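Local coordinates for protein tryptophan decarboxylase 1 (Oryza sativa subsp. japonica, PDB 6KHO) that decarboxylates L-tryptophan to tryptamine and 5-hydroxy-L-tryptophan to serotonin as a homodimeric, pyridoxal-phosphate-dependent plant enzyme, at residues L34-D39 / P76-M81; D453-N458 / G479-L484. All coordinates share one frame; numbering follows the deposited sequence.

Interaction 1. Residues L34-D39 / P76-M81; sequences LHKAVD and PFDVTM
Met81 meets the backbone of Lys36 and Ala37 in the buried part of this helix pair. Its side chain is bent at chi2 and chi3 (both -62°), and its methyl CE comes to rest 3.9 Å from Lys36 O and 4.2 Å from Ala37 CA, a van der Waals contact against the facing helix. Beside it, the Phe77 ring presents its edge to the aliphatic part of Lys36, with Phe77 CD2 4.4 Å from Lys36 CD, and also stacks with Tyr33. The segment axes run nearly parallel, 23° apart, but come no closer than 10.8 Å, so the contact is made through side chains reaching across. The arrangement is consistent with the N-terminal helical region that packs against the partner subunit in related group II decarboxylases such as DOPA decarboxylase. Here Phe77 also packs on Ala114 of the second subunit, Thr80 hydrogen-bonds Thr395 of that subunit, and Asp39 forms a salt bridge with its Arg31. The solvent side is looser. There Lys36, extended beyond CG, crosses the side chain of Asp78 obliquely in a salt bridge whose oxygens are almost equally distant from the ammonium: Lys36 NZ lies 3.3 Å from Asp78 OD2 and 3.4 Å from Asp78 OD1, the latter a weak hydrogen bond. Lys36 CE lies 3.2 Å from Asp78 OD2, so the carbon next to the ammonium shares the contact.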
ATOM      1  N   LEU A  34      -8.587 -11.841 -19.559  1.00 25.46           N
ATOM      2  CA  LEU A  34      -8.067 -12.643 -18.451  1.00 26.36           C
ATOM      3  C   LEU A  34      -7.578 -14.011 -18.921  1.00 28.49           C
ATOM      4  O   LEU A  34      -6.586 -14.528 -18.389  1.00 27.00           O
ATOM      5  CB  LEU A  34      -9.124 -12.783 -17.349  1.00 25.88           C
ATOM      6  CG  LEU A  34      -9.433 -11.468 -16.617  1.00 29.86           C
ATOM      7  CD1 LEU A  34     -10.393 -11.695 -15.459  1.00 29.05           C
ATOM      8  CD2 LEU A  34      -8.162 -10.776 -16.094  1.00 28.00           C
ATOM      9  N   HIS A  35      -8.245 -14.612 -19.920  1.00 29.16           N
ATOM     10  CA  HIS A  35      -7.755 -15.880 -20.459  1.00 30.66           C
ATOM     11  C   HIS A  35      -6.387 -15.704 -21.103  1.00 30.99           C
ATOM     12  O   HIS A  35      -5.512 -16.569 -20.977  1.00 29.72           O
ATOM     13  CB  HIS A  35      -8.761 -16.458 -21.472  1.00 30.28           C
ATOM     14  CG  HIS A  35      -9.921 -17.152 -20.825  1.00 40.75           C
ATOM     15  ND1 HIS A  35      -9.866 -17.647 -19.538  1.00 40.81           N
ATOM     16  CD2 HIS A  35     -11.164 -17.436 -21.280  1.00 46.33           C
ATOM     17  CE1 HIS A  35     -11.025 -18.200 -19.227  1.00 37.72           C
ATOM     18  NE2 HIS A  35     -11.830 -18.084 -20.265  1.00 48.47           N
ATOM     19  N   LYS A  36      -6.194 -14.589 -21.810  1.00 28.07           N
ATOM     20  CA  LYS A  36      -4.895 -14.299 -22.405  1.00 28.74           C
ATOM     21  C   LYS A  36      -3.839 -14.053 -21.340  1.00 29.47           C
ATOM     22  O   LYS A  36      -2.686 -14.476 -21.496  1.00 29.55           O
ATOM     23  CB  LYS A  36      -5.028 -13.099 -23.342  1.00 29.63           C
ATOM     24  CG  LYS A  36      -5.676 -13.502 -24.656  1.00 33.87           C
ATOM     25  CD  LYS A  36      -6.232 -12.330 -25.432  1.00 34.96           C
ATOM     26  CE  LYS A  36      -6.838 -12.839 -26.742  1.00 40.15           C
ATOM     27  NZ  LYS A  36      -7.855 -11.911 -27.245  1.00 43.05           N
ATOM     28  N   ALA A  37      -4.211 -13.372 -20.248  1.00 27.51           N
ATOM     29  CA  ALA A  37      -3.287 -13.207 -19.132  1.00 27.71           C
ATOM     30  C   ALA A  37      -2.919 -14.552 -18.506  1.00 27.57           C
ATOM     31  O   ALA A  37      -1.757 -14.775 -18.146  1.00 30.14           O
ATOM     32  CB  ALA A  37      -3.895 -12.260 -18.083  1.00 27.17           C
ATOM     33  N   VAL A  38      -3.888 -15.465 -18.365  1.00 26.68           N
ATOM     34  CA  VAL A  38      -3.589 -16.761 -17.757  1.00 26.84           C
ATOM     35  C   VAL A  38      -2.660 -17.570 -18.654  1.00 31.07           C
ATOM     36  O   VAL A  38      -1.740 -18.245 -18.173  1.00 28.47           O
ATOM     37  CB  VAL A  38      -4.886 -17.531 -17.448  1.00 30.24           C
ATOM     38  CG1 VAL A  38      -4.584 -18.976 -17.073  1.00 27.73           C
ATOM     39  CG2 VAL A  38      -5.663 -16.838 -16.320  1.00 30.52           C
ATOM     40  N   ASP A  39      -2.887 -17.513 -19.969  1.00 32.71           N
ATOM     41  CA  ASP A  39      -1.996 -18.187 -20.911  1.00 33.55           C
ATOM     42  C   ASP A  39      -0.576 -17.647 -20.804  1.00 32.35           C
ATOM     43  O   ASP A  39       0.391 -18.419 -20.787  1.00 30.59           O
ATOM     44  CB  ASP A  39      -2.518 -18.018 -22.334  1.00 29.89           C
ATOM     45  CG  ASP A  39      -3.732 -18.886 -22.616  1.00 38.48           C
ATOM     46  OD1 ASP A  39      -3.967 -19.849 -21.857  1.00 39.66           O
ATOM     47  OD2 ASP A  39      -4.446 -18.603 -23.597  1.00 39.97           O
ATOM     48  N   PRO A  76      -6.189  -3.637 -29.835  1.00 34.60           N
ATOM     49  CA  PRO A  76      -6.590  -4.950 -29.316  1.00 33.67           C
ATOM     50  C   PRO A  76      -5.686  -5.352 -28.172  1.00 32.91           C
ATOM     51  O   PRO A  76      -4.478  -5.073 -28.178  1.00 31.00           O
ATOM     52  CB  PRO A  76      -6.422  -5.887 -30.521  1.00 34.32           C
ATOM     53  CG  PRO A  76      -6.506  -4.984 -31.703  1.00 38.60           C
ATOM     54  CD  PRO A  76      -5.866  -3.697 -31.273  1.00 34.60           C
ATOM     55  N   PHE A  77      -6.283  -5.988 -27.169  1.00 29.02           N
ATOM     56  CA  PHE A  77      -5.500  -6.401 -26.011  1.00 31.47           C
ATOM     57  C   PHE A  77      -4.399  -7.381 -26.399  1.00 29.74           C
ATOM     58  O   PHE A  77      -3.408  -7.498 -25.681  1.00 26.39           O
ATOM     59  CB  PHE A  77      -6.414  -7.006 -24.942  1.00 28.89           C
ATOM     60  CG  PHE A  77      -5.723  -7.268 -23.632  1.00 28.86           C
ATOM     61  CD1 PHE A  77      -5.272  -6.215 -22.848  1.00 28.63           C
ATOM     62  CD2 PHE A  77      -5.527  -8.573 -23.182  1.00 30.23           C
ATOM     63  CE1 PHE A  77      -4.636  -6.450 -21.633  1.00 27.82           C
ATOM     64  CE2 PHE A  77      -4.894  -8.819 -21.969  1.00 28.44           C
ATOM     65  CZ  PHE A  77      -4.439  -7.757 -21.198  1.00 29.70           C
ATOM     66  N   ASP A  78      -4.539  -8.074 -27.533  1.00 30.84           N
ATOM     67  CA  ASP A  78      -3.440  -8.903 -28.018  1.00 30.72           C
ATOM     68  C   ASP A  78      -2.177  -8.085 -28.260  1.00 29.33           C
ATOM     69  O   ASP A  78      -1.069  -8.604 -28.105  1.00 30.05           O
ATOM     70  CB  ASP A  78      -3.847  -9.611 -29.307  1.00 36.78           C
ATOM     71  CG  ASP A  78      -5.212 -10.250 -29.200  1.00 47.36           C
ATOM     72  OD1 ASP A  78      -6.230  -9.507 -29.081  1.00 48.41           O
ATOM     73  OD2 ASP A  78      -5.255 -11.498 -29.203  1.00 51.05           O
ATOM     74  N   VAL A  79      -2.328  -6.821 -28.662  1.00 27.76           N
ATOM     75  CA  VAL A  79      -1.175  -5.953 -28.891  1.00 28.86           C
ATOM     76  C   VAL A  79      -0.518  -5.572 -27.567  1.00 30.69           C
ATOM     77  O   VAL A  79       0.711  -5.569 -27.446  1.00 29.10           O
ATOM     78  CB  VAL A  79      -1.606  -4.711 -29.689  1.00 30.70           C
ATOM     79  CG1 VAL A  79      -0.472  -3.683 -29.742  1.00 31.78           C
ATOM     80  CG2 VAL A  79      -2.059  -5.118 -31.096  1.00 33.20           C
ATOM     81  N   THR A  80      -1.327  -5.253 -26.553  1.00 26.68           N
ATOM     82  CA  THR A  80      -0.780  -4.982 -25.228  1.00 30.28           C
ATOM     83  C   THR A  80       0.025  -6.169 -24.715  1.00 28.48           C
ATOM     84  O   THR A  80       1.143  -6.008 -24.217  1.00 28.84           O
ATOM     85  CB  THR A  80      -1.918  -4.642 -24.271  1.00 30.62           C
ATOM     86  OG1 THR A  80      -2.682  -3.568 -24.841  1.00 29.45           O
ATOM     87  CG2 THR A  80      -1.359  -4.234 -22.898  1.00 28.12           C
ATOM     88  N   MET A  81      -0.515  -7.382 -24.866  1.00 28.86           N
ATOM     89  CA  MET A  81       0.206  -8.580 -24.437  1.00 27.65           C
ATOM     90  C   MET A  81       1.456  -8.828 -25.280  1.00 30.74           C
ATOM     91  O   MET A  81       2.455  -9.339 -24.762  1.00 28.37           O
ATOM     92  CB  MET A  81      -0.709  -9.806 -24.500  1.00 29.14           C
ATOM     93  CG  MET A  81      -1.908  -9.755 -23.533  1.00 30.29           C
ATOM     94  SD  MET A  81      -1.373  -9.695 -21.808  1.00 32.47           S
ATOM     95  CE  MET A  81      -0.508 -11.255 -21.683  1.00 26.66           C
TER

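Interaction 2. Residues D453-N458 / G479-L484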
ATOM      1  N   ASP A 453      42.324  -9.376  -0.655  1.00 71.98           N
ATOM      2  CA  ASP A 453      42.263 -10.089  -1.925  1.00 72.07           C
ATOM      3  C   ASP A 453      41.012 -10.955  -2.001  1.00 68.26           C
ATOM      4  O   ASP A 453      40.266 -10.901  -2.986  1.00 62.66           O
ATOM      5  CB  ASP A 453      43.519 -10.947  -2.110  1.00 76.11           C
ATOM      6  CG  ASP A 453      44.770 -10.121  -2.385  1.00 79.11           C
ATOM      7  OD1 ASP A 453      44.650  -8.926  -2.751  1.00 78.29           O
ATOM      8  OD2 ASP A 453      45.878 -10.681  -2.240  1.00 80.57           O
ATOM      9  N   ALA A 454      40.774 -11.770  -0.965  1.00 68.34           N
ATOM     10  CA  ALA A 454      39.592 -12.624  -0.929  1.00 66.00           C
ATOM     11  C   ALA A 454      38.313 -11.813  -1.083  1.00 63.19           C
ATOM     12  O   ALA A 454      37.335 -12.298  -1.665  1.00 61.69           O
ATOM     13  CB  ALA A 454      39.561 -13.427   0.374  1.00 62.59           C
ATOM     14  N   ASP A 455      38.303 -10.576  -0.585  1.00 64.11           N
ATOM     15  CA  ASP A 455      37.168  -9.694  -0.824  1.00 62.00           C
ATOM     16  C   ASP A 455      36.935  -9.504  -2.318  1.00 62.16           C
ATOM     17  O   ASP A 455      35.821  -9.706  -2.813  1.00 58.76           O
ATOM     18  CB  ASP A 455      37.392  -8.344  -0.137  1.00 63.72           C
ATOM     19  CG  ASP A 455      37.076  -8.379   1.353  1.00 65.21           C
ATOM     20  OD1 ASP A 455      36.783  -9.477   1.886  1.00 60.93           O
ATOM     21  OD2 ASP A 455      37.134  -7.303   1.993  1.00 66.01           O
ATOM     22  N   GLU A 456      37.982  -9.130  -3.059  1.00 61.90           N
ATOM     23  CA  GLU A 456      37.806  -8.905  -4.490  1.00 60.66           C
ATOM     24  C   GLU A 456      37.540 -10.206  -5.241  1.00 58.12           C
ATOM     25  O   GLU A 456      36.883 -10.189  -6.287  1.00 56.98           O
ATOM     26  CB  GLU A 456      39.021  -8.182  -5.074  1.00 64.00           C
ATOM     27  CG  GLU A 456      38.678  -7.228  -6.230  1.00 71.26           C
ATOM     28  CD  GLU A 456      37.979  -5.948  -5.763  1.00 75.09           C
ATOM     29  OE1 GLU A 456      37.494  -5.177  -6.625  1.00 72.54           O
ATOM     30  OE2 GLU A 456      37.920  -5.712  -4.533  1.00 72.76           O
ATOM     31  N   ALA A 457      38.033 -11.338  -4.730  1.00 56.50           N
ATOM     32  CA  ALA A 457      37.712 -12.622  -5.347  1.00 55.77           C
ATOM     33  C   ALA A 457      36.219 -12.912  -5.256  1.00 54.38           C
ATOM     34  O   ALA A 457      35.609 -13.421  -6.208  1.00 49.48           O
ATOM     35  CB  ALA A 457      38.513 -13.741  -4.682  1.00 56.81           C
ATOM     36  N   ASN A 458      35.611 -12.595  -4.113  1.00 50.95           N
ATOM     37  CA  ASN A 458      34.186 -12.846  -3.948  1.00 51.68           C
ATOM     38  C   ASN A 458      33.358 -11.915  -4.822  1.00 46.75           C
ATOM     39  O   ASN A 458      32.348 -12.332  -5.395  1.00 45.59           O
ATOM     40  CB  ASN A 458      33.805 -12.712  -2.477  1.00 50.11           C
ATOM     41  CG  ASN A 458      34.289 -13.878  -1.657  1.00 50.23           C
ATOM     42  OD1 ASN A 458      33.809 -14.996  -1.814  1.00 47.99           O
ATOM     43  ND2 ASN A 458      35.252 -13.628  -0.776  1.00 53.99           N
ATOM     44  N   GLY A 479      30.913  -8.344   9.484  1.00 48.62           N
ATOM     45  CA  GLY A 479      32.157  -8.132  10.193  1.00 48.73           C
ATOM     46  C   GLY A 479      33.263  -7.650   9.277  1.00 49.15           C
ATOM     47  O   GLY A 479      34.327  -8.272   9.192  1.00 52.69           O
ATOM     48  N   GLY A 480      32.999  -6.561   8.558  1.00 47.18           N
ATOM     49  CA  GLY A 480      33.972  -5.950   7.673  1.00 49.21           C
ATOM     50  C   GLY A 480      34.379  -6.776   6.469  1.00 55.17           C
ATOM     51  O   GLY A 480      35.334  -6.418   5.772  1.00 58.13           O
ATOM     52  N   ARG A 481      33.663  -7.866   6.193  1.00 51.62           N
ATOM     53  CA  ARG A 481      34.037  -8.815   5.150  1.00 51.68           C
ATOM     54  C   ARG A 481      32.990  -8.855   4.042  1.00 52.88           C
ATOM     55  O   ARG A 481      31.785  -8.757   4.307  1.00 45.82           O
ATOM     56  CB  ARG A 481      34.217 -10.217   5.735  1.00 52.67           C
ATOM     57  CG  ARG A 481      35.371 -10.305   6.706  1.00 58.77           C
ATOM     58  CD  ARG A 481      36.602 -10.851   6.016  1.00 60.59           C
ATOM     59  NE  ARG A 481      37.182  -9.942   5.020  1.00 64.34           N
ATOM     60  CZ  ARG A 481      37.787  -8.783   5.282  1.00 64.37           C
ATOM     61  NH1 ARG A 481      37.929  -8.354   6.528  1.00 65.10           N
ATOM     62  NH2 ARG A 481      38.262  -8.047   4.286  1.00 64.74           N
ATOM     63  N   PHE A 482      33.462  -9.000   2.799  1.00 51.05           N
ATOM     64  CA  PHE A 482      32.580  -9.214   1.655  1.00 49.92           C
ATOM     65  C   PHE A 482      32.051 -10.640   1.693  1.00 49.58           C
ATOM     66  O   PHE A 482      32.834 -11.597   1.709  1.00 49.32           O
ATOM     67  CB  PHE A 482      33.332  -8.956   0.353  1.00 51.28           C
ATOM     68  CG  PHE A 482      32.448  -8.745  -0.842  1.00 48.59           C
ATOM     69  CD1 PHE A 482      31.937  -9.826  -1.541  1.00 46.11           C
ATOM     70  CD2 PHE A 482      32.143  -7.466  -1.280  1.00 45.43           C
ATOM     71  CE1 PHE A 482      31.133  -9.639  -2.649  1.00 46.05           C
ATOM     72  CE2 PHE A 482      31.345  -7.269  -2.388  1.00 51.26           C
ATOM     73  CZ  PHE A 482      30.837  -8.360  -3.077  1.00 49.13           C
ATOM     74  N   VAL A 483      30.723 -10.782   1.709  1.00 45.54           N
ATOM     75  CA  VAL A 483      30.068 -12.075   1.879  1.00 41.16           C
ATOM     76  C   VAL A 483      28.998 -12.236   0.801  1.00 45.14           C
ATOM     77  O   VAL A 483      28.319 -11.271   0.432  1.00 38.53           O
ATOM     78  CB  VAL A 483      29.465 -12.207   3.295  1.00 48.28           C
ATOM     79  CG1 VAL A 483      28.590 -13.443   3.408  1.00 47.52           C
ATOM     80  CG2 VAL A 483      30.578 -12.233   4.342  1.00 48.10           C
ATOM     81  N   LEU A 484      28.878 -13.447   0.268  1.00 43.81           N
ATOM     82  CA  LEU A 484      27.819 -13.771  -0.675  1.00 42.47           C
ATOM     83  C   LEU A 484      26.643 -14.379   0.082  1.00 42.18           C
ATOM     84  O   LEU A 484      26.821 -15.309   0.878  1.00 40.41           O
ATOM     85  CB  LEU A 484      28.321 -14.747  -1.745  1.00 42.19           C
ATOM     86  CG  LEU A 484      29.432 -14.253  -2.680  1.00 42.95           C
ATOM     87  CD1 LEU A 484      29.587 -15.166  -3.893  1.00 46.44           C
ATOM     88  CD2 LEU A 484      29.169 -12.822  -3.126  1.00 44.03           C
TER
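Asp455 on the helix and Arg481 of segment 479-484 form a two-pronged salt bridge, with carboxylate and guanidinium planes only 20° apart. Arg481 NE donates to Asp455 OD1 at 3.2 Å (N-H...O 145°), on the syn side and near the guanidinium plane; Arg481 NH2 lies 2.7 Å from Asp455 OD2, a short but poorly directed, weak hydrogen bond. Bends at chi2 and chi3 bring NE round to Asp455. Further charges gather here: Asp455 OD1 also pairs with Arg439, and Arg481 NE with Glu451. Replacing Asp455 by an alanine would probably leave Arg481 and the nearby, like-charged Arg439 without their shared carboxylate. Two polar links are weak: Phe482 N to Asp455 OD1, at 3.5 Å, and Asn458 ND2 to Ala454 O of its own helix. The main polar link of Asn458 is OD1, which accepts from Ile440 N. Van der Waals contacts continue along the strand. In Phe482, chi1 of -163° puts CG anti to the backbone N, and the ring's CD1 lies 3.6 Å from Asn458 CB; the Leu484 methyl CD2 rests 3.9 Å from the backbone carbonyl Asn458 O. Phe482 O is buried with no polar partner in the model. Helix 451-468 packs on the C-terminal antiparallel sheet, the segment axes 7.9 Å apart; strand 481-487 pairs with 474-478 and 435-440, Phe482 stacks with His475, and Leu484 reaches Leu461 and Met462 further along the helix.

Interaction 1 comes wholly before interaction 2 in the sequence, and their centres lie 46 Å apart; the nearest atoms are about 34 Å apart, and the two do not touch. They share no helix, strand or sheet. Interaction 1 joins helices 27-47 and 77-88 in the N-terminal region, and packs against the second subunit; interaction 2 ties helix 451-468 to the four-stranded antiparallel sheet near the C-terminus, where no other chain touches its segments. Between them in sequence lies the seven-stranded mixed sheet of the large, cofactor-binding part. Both contacts are away from the annotated sites: one belongs to the dimer's helical N-terminal layer, the other lies within one subunit, in its C-terminal region, partly buried.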